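Local coordinates for CELL WALL surface anchor family protein (Streptococcus pneumoniae, PDB 2WW8) that serves as the adhesin of the pneumococcal pilus and probably attaches the bacterium to host cells, at residues A[48-53]-A[89-94]; A[171-176]-A[200-205]; A[684-689]-A[720-725]. All coordinates share one frame; numbering follows the deposited sequence.

Overall arrangement
From the N terminus, the chain first closes contact 1, pairing strands 48-55 and 88-94 within the first prealbumin-like domain. Contact 2 follows, bringing the start of strand 171-184 opposite the turn that leads into strand 203-218. Contact 3 comes last, where the loop 684-689 of the Ig-like region meets the returning chain at 720-725. The three run in series, none nested in or crossing another, yet they join in space. Asp720 of contact 3 binds Lys173 and Asn202 of contact 2, and Pro725 lies in strand 724-730, which runs beside strand 48-55. Contact 3 thus bridges the other two, whose nearest atoms are about 15 Å apart.

Contact 1 of 3, residues A[48-53]-A[89-94]; sequences GKVVIK and AIFSNI
Two antiparallel strands of a prealbumin-like domain pair here, and a G1 beta bulge at Asn93 and Ile94, both facing Gly48, shifts their register by one residue. Strand 88-94 is outermost in its four-stranded sheet, and strand 48-55 is its inner neighbour. Val50 and Phe91 form a hydrogen-bonded pair, as do Ile52 and Ala89, whose Ala89 N to Ile52 O bond of 2.9 Å is almost straight at 176°. Val50 O receives Phe91 N nearly along its C=O axis.

Lys49 runs along the face it shares with Val51 and Ile90. Its CB lies near Phe91 O, and CG, anti to the backbone N (chi1 179°), passes the same oxygen at 3.4 Å. The chain stays extended, so CE reaches Ile90 CG2 at 3.6 Å, the two side chains lying side by side. NZ ends in a salt bridge with Glu139, and Tyr724 of the neighbouring strand makes a cation-pi contact with this lysine. Val51 CG2 packs on the same Ile90 CG2, so the three carbons form a compact triangle.

The other face carries Val50, Ile52, Phe91 and Ile94 and turns to the second sheet, where Ile52, Phe91 and Ile94 meet Phe67, Leu69 and Leu101 in a buried apolar layer. Ile52 CD1 meets the edge of the Phe91 ring at CE2, 4.0 Å away, the side chains crossing obliquely. Ile94, extended at chi2, puts CD1 3.5 Å from Lys49 CA.

At the bulge, Ile94 N bonds Gly48 O from 37° above the carbonyl plane, while Gly48 N uses a lone pair of Ile94 O. Gly48 O also accepts a hydrogen bond from a water, which in turn accepts one from Asn93 N at 2.9 Å.

Contact 2 of 3, residues A[171-176]-A[200-205]; sequences QHKALN and DDNQYG
A G1 beta bulge, in which Asn202 and Gln203 both face Asn198, leads into strand 203-218. Asn202 of the bulge and Tyr204 just after it meet the start of strand 171-184 across strand 187-196, which pairs with both strands.

Polar contacts gather at Lys173. Its chain, bent at chi3 (76°), brings NZ to Asn202 OD1 at 3.2 Å, a weak hydrogen bond between side chains crossing at about a right angle. The stronger partner of this ammonium is Asp720, in a salt bridge, with Leu199 O as a further acceptor. Asp720 also accepts Asn202 ND2, so one carboxylate fixes both groups and probably stabilises the lysine's charge. A water, weakly bonded to NZ, also lies within hydrogen-bonding distance of Asp200 O.

Apolar packing lies beside this cluster. Tyr204 leaves its backbone toward 171-176, CG anti to the carbonyl carbon (chi1 -59°), and its CE2 lies 3.8 Å from Ala174 CB, which approaches the ring obliquely. Ile193 of the intervening strand touches both residues, making the packing continuous between the strands that flank 187-196. At the ring's tip, Tyr204 OH stands 3.7 Å from Lys173 CB.

Contact 3 of 3, residues A[684-689]-A[720-725]; sequences DEFVSN and DVRKYP
A cation-pi stack joins the loop after strand 673-682 to the linking segment that carries the chain from the Ig-like region back to the N-terminal prealbumin-like domain. The Phe686 ring is sandwiched. Over one face lies the Arg722 guanidinium, its plane within 14° of the ring and its CZ 4.2 Å from the ring centroid; over the opposite face Asp720 CB makes a CH-pi contact, 4.0 Å from the ring centroid. Phe686 leaves its backbone toward 720-725 and holds CG in the crowded position between the backbone N and the carbonyl carbon (chi1 63°).

The arginine leaves its backbone with CG anti to N and bends at chi3 (-97°) to lie flat on the ring. NH2 is gripped by two carbonyls near the guanidinium plane: Phe686 O at 2.7 Å, through a lone pair, and Asp684 O at 2.8 Å, with NH2 above that carbonyl's plane. These nearly straight bonds fix the group's rotation, while a water connects NH1 to Asp684 O.

Farther along, Asn689 N donates to Asp720 O, and Asn689 lies alongside Val721, pointing the same way. Ser688 OG, anti to its own backbone N, receives Arg722 N in a very short bond of 2.5 Å and lies 3.3 Å from Val721 CG2.

Contact 1 of 3, residues A[48-53]-A[89-94]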
ATOM      1  N   GLY A  48      38.395  10.006  -3.530  1.00 29.81           N
ATOM      2  CA  GLY A  48      39.305   9.174  -2.737  1.00 24.66           C
ATOM      3  C   GLY A  48      39.642   9.722  -1.357  1.00 20.96           C
ATOM      4  O   GLY A  48      39.571  10.929  -1.143  1.00 20.29           O
ATOM      5  N   LYS A  49      39.988   8.851  -0.412  1.00 18.04           N
ATOM      6  CA  LYS A  49      40.341   9.247   0.954  1.00 16.58           C
ATOM      7  C   LYS A  49      41.221   8.232   1.683  1.00 16.80           C
ATOM      8  O   LYS A  49      40.967   7.030   1.604  1.00 17.70           O
ATOM      9  CB  LYS A  49      39.113   9.528   1.811  1.00 15.90           C
ATOM     10  CG  LYS A  49      39.474   9.914   3.237  1.00 13.21           C
ATOM     11  CD  LYS A  49      38.242   9.988   4.089  1.00 10.69           C
ATOM     12  CE  LYS A  49      38.517  10.518   5.463  1.00 13.78           C
ATOM     13  NZ  LYS A  49      37.265  11.043   6.084  1.00 13.93           N
ATOM     14  N   VAL A  50      42.242   8.712   2.390  1.00 15.51           N
ATOM     15  CA  VAL A  50      43.102   7.855   3.215  1.00 14.78           C
ATOM     16  C   VAL A  50      43.519   8.577   4.497  1.00 14.16           C
ATOM     17  O   VAL A  50      43.718   9.790   4.487  1.00 14.39           O
ATOM     18  CB  VAL A  50      44.307   7.298   2.422  1.00 14.84           C
ATOM     19  CG1 VAL A  50      45.299   8.405   2.043  1.00 14.17           C
ATOM     20  CG2 VAL A  50      44.974   6.165   3.194  1.00 13.82           C
ATOM     21  N   VAL A  51      43.611   7.848   5.601  1.00 13.05           N
ATOM     22  CA  VAL A  51      43.917   8.447   6.897  1.00 13.44           C
ATOM     23  C   VAL A  51      45.115   7.682   7.507  1.00 14.12           C
ATOM     24  O   VAL A  51      45.184   6.452   7.384  1.00 13.52           O
ATOM     25  CB  VAL A  51      42.646   8.441   7.813  1.00 13.78           C
ATOM     26  CG1 VAL A  51      42.952   8.796   9.277  1.00 12.20           C
ATOM     27  CG2 VAL A  51      41.518   9.326   7.239  1.00 12.66           C
ATOM     28  N   ILE A  52      46.067   8.392   8.124  1.00 14.58           N
ATOM     29  CA  ILE A  52      47.212   7.760   8.803  1.00 14.62           C
ATOM     30  C   ILE A  52      47.304   8.145  10.275  1.00 14.66           C
ATOM     31  O   ILE A  52      47.305   9.325  10.620  1.00 13.85           O
ATOM     32  CB  ILE A  52      48.589   8.040   8.170  1.00 14.56           C
ATOM     33  CG1 ILE A  52      48.601   7.814   6.655  1.00 14.68           C
ATOM     34  CG2 ILE A  52      49.612   7.090   8.770  1.00 14.04           C
ATOM     35  CD1 ILE A  52      48.412   9.083   5.824  1.00 14.61           C
ATOM     36  N   LYS A  53      47.353   7.121  11.119  1.00 15.48           N
ATOM     37  CA  LYS A  53      47.577   7.257  12.553  1.00 16.89           C
ATOM     38  C   LYS A  53      48.997   6.784  12.859  1.00 17.50           C
ATOM     39  O   LYS A  53      49.470   5.830  12.217  1.00 16.87           O
ATOM     40  CB  LYS A  53      46.619   6.385  13.373  1.00 17.00           C
ATOM     41  CG  LYS A  53      45.201   6.906  13.477  1.00 19.72           C
ATOM     42  CD  LYS A  53      44.402   6.090  14.476  1.00 22.57           C
ATOM     43  CE  LYS A  53      43.103   6.811  14.763  1.00 27.02           C
ATOM     44  NZ  LYS A  53      42.567   6.353  16.075  1.00 30.99           N
ATOM     45  N   ALA A  89      46.159  11.989  10.477  1.00 25.60           N
ATOM     46  CA  ALA A  89      46.396  12.804   9.285  1.00 24.15           C
ATOM     47  C   ALA A  89      45.515  12.352   8.110  1.00 22.82           C
ATOM     48  O   ALA A  89      45.587  11.210   7.673  1.00 21.58           O
ATOM     49  CB  ALA A  89      47.862  12.799   8.894  1.00 23.41           C
ATOM     50  N   ILE A  90      44.690  13.261   7.596  1.00 22.05           N
ATOM     51  CA  ILE A  90      43.613  12.900   6.678  1.00 21.32           C
ATOM     52  C   ILE A  90      43.856  13.524   5.308  1.00 20.62           C
ATOM     53  O   ILE A  90      43.925  14.743   5.216  1.00 20.56           O
ATOM     54  CB  ILE A  90      42.259  13.434   7.214  1.00 21.55           C
ATOM     55  CG1 ILE A  90      42.059  13.085   8.693  1.00 21.50           C
ATOM     56  CG2 ILE A  90      41.094  12.941   6.359  1.00 21.72           C
ATOM     57  CD1 ILE A  90      41.168  14.059   9.425  1.00 20.60           C
ATOM     58  N   PHE A  91      43.988  12.709   4.265  1.00 20.05           N
ATOM     59  CA  PHE A  91      43.882  13.173   2.880  1.00 20.65           C
ATOM     60  C   PHE A  91      42.478  12.971   2.271  1.00 20.81           C
ATOM     61  O   PHE A  91      42.017  11.838   2.121  1.00 20.44           O
ATOM     62  CB  PHE A  91      44.911  12.465   1.996  1.00 20.99           C
ATOM     63  CG  PHE A  91      46.341  12.796   2.325  1.00 23.27           C
ATOM     64  CD1 PHE A  91      47.000  13.802   1.629  1.00 24.96           C
ATOM     65  CD2 PHE A  91      47.022  12.102   3.323  1.00 22.95           C
ATOM     66  CE1 PHE A  91      48.320  14.115   1.924  1.00 28.08           C
ATOM     67  CE2 PHE A  91      48.346  12.402   3.632  1.00 27.21           C
ATOM     68  CZ  PHE A  91      49.000  13.412   2.929  1.00 27.46           C
ATOM     69  N   SER A  92      41.811  14.062   1.899  1.00 20.36           N
ATOM     70  CA  SER A  92      40.456  14.053   1.334  1.00 20.12           C
ATOM     71  C   SER A  92      40.468  14.292  -0.179  1.00 20.26           C
ATOM     72  O   SER A  92      41.512  14.606  -0.746  1.00 20.78           O
ATOM     73  CB  SER A  92      39.665  15.203   1.958  1.00 20.06           C
ATOM     74  OG  SER A  92      39.531  15.011   3.350  1.00 20.28           O
ATOM     75  N   ASN A  93      39.330  14.160  -0.854  1.00 19.20           N
ATOM     76  CA  ASN A  93      39.225  14.638  -2.229  1.00 19.01           C
ATOM     77  C   ASN A  93      40.315  14.224  -3.219  1.00 18.35           C
ATOM     78  O   ASN A  93      40.791  15.012  -4.046  1.00 17.49           O
ATOM     79  CB  ASN A  93      39.073  16.151  -2.204  1.00 19.50           C
ATOM     80  CG  ASN A  93      37.793  16.552  -1.538  1.00 22.86           C
ATOM     81  OD1 ASN A  93      37.630  16.401  -0.329  1.00 26.54           O
ATOM     82  ND2 ASN A  93      36.849  17.031  -2.337  1.00 28.32           N
ATOM     83  N   ILE A  94      40.694  12.954  -3.125  1.00 17.30           N
ATOM     84  CA  ILE A  94      41.786  12.421  -3.916  1.00 16.23           C
ATOM     85  C   ILE A  94      41.203  11.930  -5.234  1.00 16.73           C
ATOM     86  O   ILE A  94      40.205  11.206  -5.276  1.00 16.26           O
ATOM     87  CB  ILE A  94      42.565  11.317  -3.158  1.00 15.77           C
ATOM     88  CG1 ILE A  94      42.881  11.748  -1.720  1.00 13.20           C
ATOM     89  CG2 ILE A  94      43.816  10.913  -3.932  1.00 14.35           C
ATOM     90  CD1 ILE A  94      43.131  10.593  -0.750  1.00 10.93           C
TER
HETATM   91  O   HOH W   1      37.408  12.252   0.064  1.00  8.62           O

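Contact 2 of 3, residues A[171-176]-A[200-205]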
ATOM      1  N   GLN A 171      21.192   9.690   8.539  1.00 24.06           N
ATOM      2  CA  GLN A 171      20.896   9.783   7.105  1.00 23.34           C
ATOM      3  C   GLN A 171      20.316   8.487   6.556  1.00 21.55           C
ATOM      4  O   GLN A 171      20.374   7.450   7.215  1.00 21.08           O
ATOM      5  CB  GLN A 171      22.153  10.176   6.322  1.00 24.61           C
ATOM      6  CG  GLN A 171      22.745  11.543   6.726  1.00 27.83           C
ATOM      7  CD  GLN A 171      21.794  12.694   6.394  1.00 34.36           C
ATOM      8  OE1 GLN A 171      21.103  13.206   7.277  1.00 38.42           O
ATOM      9  NE2 GLN A 171      21.741  13.090   5.124  1.00 31.99           N
ATOM     10  N   HIS A 172      19.762   8.524   5.344  1.00 20.53           N
ATOM     11  CA  HIS A 172      19.066   7.359   4.815  1.00 18.90           C
ATOM     12  C   HIS A 172      19.765   6.806   3.581  1.00 18.61           C
ATOM     13  O   HIS A 172      20.314   7.543   2.747  1.00 19.22           O
ATOM     14  CB  HIS A 172      17.606   7.705   4.518  1.00 17.78           C
ATOM     15  CG  HIS A 172      16.742   7.785   5.734  1.00 21.41           C
ATOM     16  ND1 HIS A 172      16.819   8.819   6.646  1.00 24.08           N
ATOM     17  CD2 HIS A 172      15.772   6.956   6.194  1.00 24.60           C
ATOM     18  CE1 HIS A 172      15.941   8.625   7.617  1.00 21.78           C
ATOM     19  NE2 HIS A 172      15.287   7.504   7.361  1.00 27.55           N
ATOM     20  N   LYS A 173      19.686   5.487   3.462  1.00 18.44           N
ATOM     21  CA  LYS A 173      20.312   4.734   2.375  1.00 18.11           C
ATOM     22  C   LYS A 173      19.379   4.381   1.201  1.00 16.58           C
ATOM     23  O   LYS A 173      19.833   3.977   0.119  1.00 15.77           O
ATOM     24  CB  LYS A 173      21.031   3.514   2.961  1.00 18.06           C
ATOM     25  CG  LYS A 173      22.361   3.898   3.560  1.00 18.76           C
ATOM     26  CD  LYS A 173      23.013   2.785   4.356  1.00 19.00           C
ATOM     27  CE  LYS A 173      23.605   1.748   3.420  1.00 20.97           C
ATOM     28  NZ  LYS A 173      24.582   0.855   4.116  1.00 19.02           N
ATOM     29  N   ALA A 174      18.083   4.597   1.390  1.00 15.68           N
ATOM     30  CA  ALA A 174      17.110   4.175   0.383  1.00 15.57           C
ATOM     31  C   ALA A 174      15.898   5.088   0.349  1.00 15.27           C
ATOM     32  O   ALA A 174      15.513   5.637   1.400  1.00 15.85           O
ATOM     33  CB  ALA A 174      16.663   2.749   0.647  1.00 14.81           C
ATOM     34  N   LEU A 175      15.328   5.195  -0.857  1.00 14.82           N
ATOM     35  CA  LEU A 175      14.185   6.062  -1.215  1.00 15.69           C
ATOM     36  C   LEU A 175      13.130   5.286  -2.008  1.00 16.44           C
ATOM     37  O   LEU A 175      13.459   4.515  -2.934  1.00 18.15           O
ATOM     38  CB  LEU A 175      14.585   7.301  -2.050  1.00 15.65           C
ATOM     39  CG  LEU A 175      15.762   8.147  -1.504  1.00 16.30           C
ATOM     40  CD1 LEU A 175      16.276   9.140  -2.530  1.00 22.90           C
ATOM     41  CD2 LEU A 175      15.430   8.865  -0.194  1.00 18.11           C
ATOM     42  N   ASN A 176      11.873   5.530  -1.645  1.00 15.25           N
ATOM     43  CA  ASN A 176      10.742   4.991  -2.357  1.00 15.81           C
ATOM     44  C   ASN A 176       9.999   6.150  -3.023  1.00 16.42           C
ATOM     45  O   ASN A 176      10.004   7.281  -2.518  1.00 16.03           O
ATOM     46  CB  ASN A 176       9.781   4.282  -1.404  1.00 15.52           C
ATOM     47  CG  ASN A 176      10.044   2.780  -1.317  1.00 15.75           C
ATOM     48  OD1 ASN A 176      10.649   2.165  -2.215  1.00 18.29           O
ATOM     49  ND2 ASN A 176       9.583   2.172  -0.221  1.00 12.13           N
ATOM     50  N   ASP A 200      23.638  -2.953   6.240  1.00 20.20           N
ATOM     51  CA  ASP A 200      25.091  -2.856   6.114  1.00 21.40           C
ATOM     52  C   ASP A 200      25.601  -3.478   4.839  1.00 20.99           C
ATOM     53  O   ASP A 200      26.626  -3.062   4.304  1.00 22.49           O
ATOM     54  CB  ASP A 200      25.832  -3.476   7.311  1.00 21.44           C
ATOM     55  CG  ASP A 200      25.579  -2.713   8.612  1.00 24.38           C
ATOM     56  OD1 ASP A 200      24.900  -1.650   8.635  1.00 23.63           O
ATOM     57  OD2 ASP A 200      26.081  -3.187   9.656  1.00 29.11           O
ATOM     58  N   ASP A 201      24.891  -4.475   4.346  1.00 19.48           N
ATOM     59  CA  ASP A 201      25.269  -5.097   3.093  1.00 19.33           C
ATOM     60  C   ASP A 201      24.444  -4.662   1.857  1.00 18.51           C
ATOM     61  O   ASP A 201      24.551  -5.235   0.762  1.00 17.36           O
ATOM     62  CB  ASP A 201      25.224  -6.598   3.342  1.00 19.84           C
ATOM     63  CG  ASP A 201      25.874  -7.380   2.229  1.00 23.59           C
ATOM     64  OD1 ASP A 201      27.015  -7.023   1.871  1.00 21.54           O
ATOM     65  OD2 ASP A 201      25.229  -8.335   1.721  1.00 25.39           O
ATOM     66  N   ASN A 202      23.617  -3.635   2.024  1.00 17.30           N
ATOM     67  CA  ASN A 202      22.836  -3.079   0.914  1.00 18.35           C
ATOM     68  C   ASN A 202      21.893  -4.020   0.168  1.00 17.86           C
ATOM     69  O   ASN A 202      21.848  -3.992  -1.073  1.00 18.07           O
ATOM     70  CB  ASN A 202      23.785  -2.443  -0.095  1.00 17.78           C
ATOM     71  CG  ASN A 202      24.697  -1.418   0.563  1.00 20.11           C
ATOM     72  OD1 ASN A 202      24.221  -0.528   1.279  1.00 17.44           O
ATOM     73  ND2 ASN A 202      26.006  -1.550   0.343  1.00 15.60           N
ATOM     74  N   GLN A 203      21.134  -4.803   0.932  1.00 17.34           N
ATOM     75  CA  GLN A 203      20.274  -5.878   0.439  1.00 16.28           C
ATOM     76  C   GLN A 203      18.854  -5.478   0.770  1.00 16.77           C
ATOM     77  O   GLN A 203      18.554  -5.145   1.928  1.00 16.55           O
ATOM     78  CB  GLN A 203      20.580  -7.180   1.173  1.00 16.19           C
ATOM     79  CG  GLN A 203      21.814  -7.876   0.644  1.00 18.45           C
ATOM     80  CD  GLN A 203      22.043  -9.233   1.264  1.00 24.67           C
ATOM     81  OE1 GLN A 203      21.089  -9.961   1.534  1.00 27.34           O
ATOM     82  NE2 GLN A 203      23.298  -9.580   1.521  1.00 24.13           N
ATOM     83  N   TYR A 204      18.007  -5.493  -0.259  1.00 15.47           N
ATOM     84  CA  TYR A 204      16.610  -5.055  -0.107  1.00 14.25           C
ATOM     85  C   TYR A 204      15.673  -5.983  -0.832  1.00 14.23           C
ATOM     86  O   TYR A 204      16.015  -6.594  -1.874  1.00 14.74           O
ATOM     87  CB  TYR A 204      16.452  -3.672  -0.750  1.00 12.97           C
ATOM     88  CG  TYR A 204      17.366  -2.606  -0.147  1.00 12.78           C
ATOM     89  CD1 TYR A 204      18.688  -2.473  -0.556  1.00 14.49           C
ATOM     90  CD2 TYR A 204      16.903  -1.780   0.865  1.00 13.44           C
ATOM     91  CE1 TYR A 204      19.524  -1.489   0.007  1.00 16.17           C
ATOM     92  CE2 TYR A 204      17.706  -0.799   1.414  1.00 15.94           C
ATOM     93  CZ  TYR A 204      19.012  -0.662   0.999  1.00 16.34           C
ATOM     94  OH  TYR A 204      19.792   0.337   1.599  1.00 22.58           O
ATOM     95  N   GLY A 205      14.456  -6.034  -0.293  1.00 14.96           N
ATOM     96  CA  GLY A 205      13.368  -6.679  -1.016  1.00 16.13           C
ATOM     97  C   GLY A 205      12.537  -5.695  -1.838  1.00 17.07           C
ATOM     98  O   GLY A 205      12.207  -4.613  -1.328  1.00 17.88           O
TER
HETATM   99  O   HOH W   2      27.336  -0.043   4.504  1.00 32.65           O

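Contact 3 of 3, residues A[684-689]-A[720-725]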
ATOM      1  N   ASP A 684      29.125  -3.965  -5.567  1.00 20.03           N
ATOM      2  CA  ASP A 684      30.309  -3.492  -4.858  1.00 21.44           C
ATOM      3  C   ASP A 684      31.026  -2.300  -5.484  1.00 21.37           C
ATOM      4  O   ASP A 684      31.835  -1.699  -4.785  1.00 20.91           O
ATOM      5  CB  ASP A 684      31.336  -4.613  -4.715  1.00 21.89           C
ATOM      6  CG  ASP A 684      31.035  -5.524  -3.552  1.00 26.60           C
ATOM      7  OD1 ASP A 684      30.063  -5.258  -2.801  1.00 27.73           O
ATOM      8  OD2 ASP A 684      31.809  -6.499  -3.392  1.00 32.13           O
ATOM      9  N   GLU A 685      30.755  -1.961  -6.752  1.00 20.94           N
ATOM     10  CA  GLU A 685      31.551  -0.934  -7.441  1.00 20.26           C
ATOM     11  C   GLU A 685      30.863   0.425  -7.357  1.00 19.04           C
ATOM     12  O   GLU A 685      31.228   1.347  -8.090  1.00 16.36           O
ATOM     13  CB  GLU A 685      31.918  -1.292  -8.902  1.00 21.12           C
ATOM     14  CG  GLU A 685      32.620  -2.641  -9.097  1.00 24.39           C
ATOM     15  CD  GLU A 685      34.053  -2.693  -8.585  1.00 32.14           C
ATOM     16  OE1 GLU A 685      34.871  -1.829  -8.987  1.00 34.95           O
ATOM     17  OE2 GLU A 685      34.368  -3.618  -7.795  1.00 35.04           O
ATOM     18  N   PHE A 686      29.861   0.525  -6.482  1.00 17.96           N
ATOM     19  CA  PHE A 686      29.109   1.775  -6.330  1.00 16.68           C
ATOM     20  C   PHE A 686      29.997   2.997  -6.156  1.00 16.84           C
ATOM     21  O   PHE A 686      31.117   2.907  -5.641  1.00 15.90           O
ATOM     22  CB  PHE A 686      28.122   1.751  -5.153  1.00 17.29           C
ATOM     23  CG  PHE A 686      28.765   1.594  -3.782  1.00 15.36           C
ATOM     24  CD1 PHE A 686      29.033   0.328  -3.268  1.00 14.23           C
ATOM     25  CD2 PHE A 686      29.065   2.714  -3.006  1.00 15.90           C
ATOM     26  CE1 PHE A 686      29.593   0.163  -2.007  1.00 14.26           C
ATOM     27  CE2 PHE A 686      29.656   2.587  -1.743  1.00 17.19           C
ATOM     28  CZ  PHE A 686      29.942   1.304  -1.243  1.00 19.15           C
ATOM     29  N   VAL A 687      29.447   4.146  -6.532  1.00 16.31           N
ATOM     30  CA  VAL A 687      30.067   5.402  -6.116  1.00 16.67           C
ATOM     31  C   VAL A 687      29.539   5.871  -4.769  1.00 17.08           C
ATOM     32  O   VAL A 687      28.347   6.036  -4.574  1.00 16.56           O
ATOM     33  CB  VAL A 687      29.886   6.484  -7.194  1.00 16.78           C
ATOM     34  CG1 VAL A 687      30.379   7.849  -6.716  1.00 17.73           C
ATOM     35  CG2 VAL A 687      30.618   6.065  -8.485  1.00 18.20           C
ATOM     36  N   SER A 688      30.432   6.153  -3.834  1.00 18.42           N
ATOM     37  CA  SER A 688      30.014   6.589  -2.509  1.00 19.26           C
ATOM     38  C   SER A 688      28.950   7.699  -2.552  1.00 18.59           C
ATOM     39  O   SER A 688      29.133   8.660  -3.278  1.00 18.61           O
ATOM     40  CB  SER A 688      31.271   7.038  -1.736  1.00 19.51           C
ATOM     41  OG  SER A 688      31.097   6.844  -0.343  1.00 21.58           O
ATOM     42  N   ASN A 689      27.864   7.561  -1.788  1.00 18.12           N
ATOM     43  CA  ASN A 689      26.876   8.619  -1.526  1.00 18.80           C
ATOM     44  C   ASN A 689      25.793   8.791  -2.604  1.00 17.59           C
ATOM     45  O   ASN A 689      24.766   9.467  -2.410  1.00 17.96           O
ATOM     46  CB  ASN A 689      27.595   9.948  -1.219  1.00 17.67           C
ATOM     47  CG  ASN A 689      27.976  10.069   0.247  1.00 21.36           C
ATOM     48  OD1 ASN A 689      27.249   9.619   1.131  1.00 25.81           O
ATOM     49  ND2 ASN A 689      29.111  10.700   0.521  1.00 23.14           N
ATOM     50  N   ASP A 720      25.079   3.707  -0.860  1.00 14.10           N
ATOM     51  CA  ASP A 720      25.927   3.402   0.298  1.00 15.30           C
ATOM     52  C   ASP A 720      27.080   4.407   0.321  1.00 14.38           C
ATOM     53  O   ASP A 720      27.255   5.146  -0.655  1.00 12.88           O
ATOM     54  CB  ASP A 720      26.489   1.973   0.288  1.00 15.45           C
ATOM     55  CG  ASP A 720      26.956   1.507   1.678  1.00 16.02           C
ATOM     56  OD1 ASP A 720      26.699   2.180   2.706  1.00 16.59           O
ATOM     57  OD2 ASP A 720      27.603   0.451   1.759  1.00 15.96           O
ATOM     58  N   VAL A 721      27.826   4.442   1.425  1.00 15.12           N
ATOM     59  CA  VAL A 721      28.967   5.358   1.541  1.00 14.77           C
ATOM     60  C   VAL A 721      30.197   4.477   1.726  1.00 15.68           C
ATOM     61  O   VAL A 721      30.188   3.561   2.559  1.00 16.15           O
ATOM     62  CB  VAL A 721      28.807   6.395   2.693  1.00 15.44           C
ATOM     63  CG1 VAL A 721      28.609   5.726   4.048  1.00 13.79           C
ATOM     64  CG2 VAL A 721      30.031   7.314   2.789  1.00 15.63           C
ATOM     65  N   ARG A 722      31.230   4.703   0.927  1.00 14.58           N
ATOM     66  CA  ARG A 722      32.345   3.776   0.950  1.00 15.55           C
ATOM     67  C   ARG A 722      33.204   3.996   2.204  1.00 15.19           C
ATOM     68  O   ARG A 722      33.369   5.130   2.664  1.00 14.75           O
ATOM     69  CB  ARG A 722      33.145   3.976  -0.318  1.00 15.84           C
ATOM     70  CG  ARG A 722      33.871   2.745  -0.758  1.00 16.29           C
ATOM     71  CD  ARG A 722      34.407   3.169  -2.109  1.00 19.33           C
ATOM     72  NE  ARG A 722      33.545   2.706  -3.183  1.00 10.95           N
ATOM     73  CZ  ARG A 722      33.390   1.412  -3.424  1.00 12.49           C
ATOM     74  NH1 ARG A 722      34.034   0.549  -2.644  1.00 11.95           N
ATOM     75  NH2 ARG A 722      32.597   0.986  -4.402  1.00  9.08           N
ATOM     76  N   LYS A 723      33.711   2.912   2.779  1.00 15.33           N
ATOM     77  CA  LYS A 723      34.665   3.019   3.895  1.00 15.85           C
ATOM     78  C   LYS A 723      36.053   3.452   3.438  1.00 15.55           C
ATOM     79  O   LYS A 723      36.492   3.166   2.315  1.00 15.51           O
ATOM     80  CB  LYS A 723      34.771   1.710   4.665  1.00 15.53           C
ATOM     81  CG  LYS A 723      33.583   1.478   5.566  1.00 17.74           C
ATOM     82  CD  LYS A 723      33.517   0.010   5.869  1.00 23.42           C
ATOM     83  CE  LYS A 723      32.204  -0.377   6.519  1.00 28.98           C
ATOM     84  NZ  LYS A 723      32.582  -1.394   7.559  1.00 31.10           N
ATOM     85  N   TYR A 724      36.751   4.155   4.319  1.00 15.59           N
ATOM     86  CA  TYR A 724      38.090   4.605   3.948  1.00 16.74           C
ATOM     87  C   TYR A 724      39.153   3.805   4.700  1.00 16.61           C
ATOM     88  O   TYR A 724      38.924   3.372   5.828  1.00 16.16           O
ATOM     89  CB  TYR A 724      38.252   6.125   4.097  1.00 16.03           C
ATOM     90  CG  TYR A 724      38.136   6.565   5.523  1.00 17.66           C
ATOM     91  CD1 TYR A 724      39.223   6.429   6.390  1.00 17.72           C
ATOM     92  CD2 TYR A 724      36.943   7.084   6.010  1.00 18.56           C
ATOM     93  CE1 TYR A 724      39.124   6.801   7.708  1.00 18.21           C
ATOM     94  CE2 TYR A 724      36.837   7.474   7.337  1.00 20.15           C
ATOM     95  CZ  TYR A 724      37.941   7.331   8.169  1.00 19.77           C
ATOM     96  OH  TYR A 724      37.874   7.690   9.489  1.00 22.23           O
ATOM     97  N   PRO A 725      40.312   3.595   4.058  1.00 17.59           N
ATOM     98  CA  PRO A 725      41.462   2.974   4.743  1.00 18.11           C
ATOM     99  C   PRO A 725      42.166   3.873   5.764  1.00 18.58           C
ATOM    100  O   PRO A 725      42.417   5.054   5.486  1.00 18.59           O
ATOM    101  CB  PRO A 725      42.412   2.584   3.597  1.00 17.49           C
ATOM    102  CG  PRO A 725      42.040   3.494   2.474  1.00 17.54           C
ATOM    103  CD  PRO A 725      40.591   3.906   2.643  1.00 16.76           C
TER
HETATM  104  O   HOH W   3      32.998  -2.114  -1.804  1.00 27.41           O
HETATM  105  O   HOH W   4      25.936   4.405  -3.437  1.00 19.40           O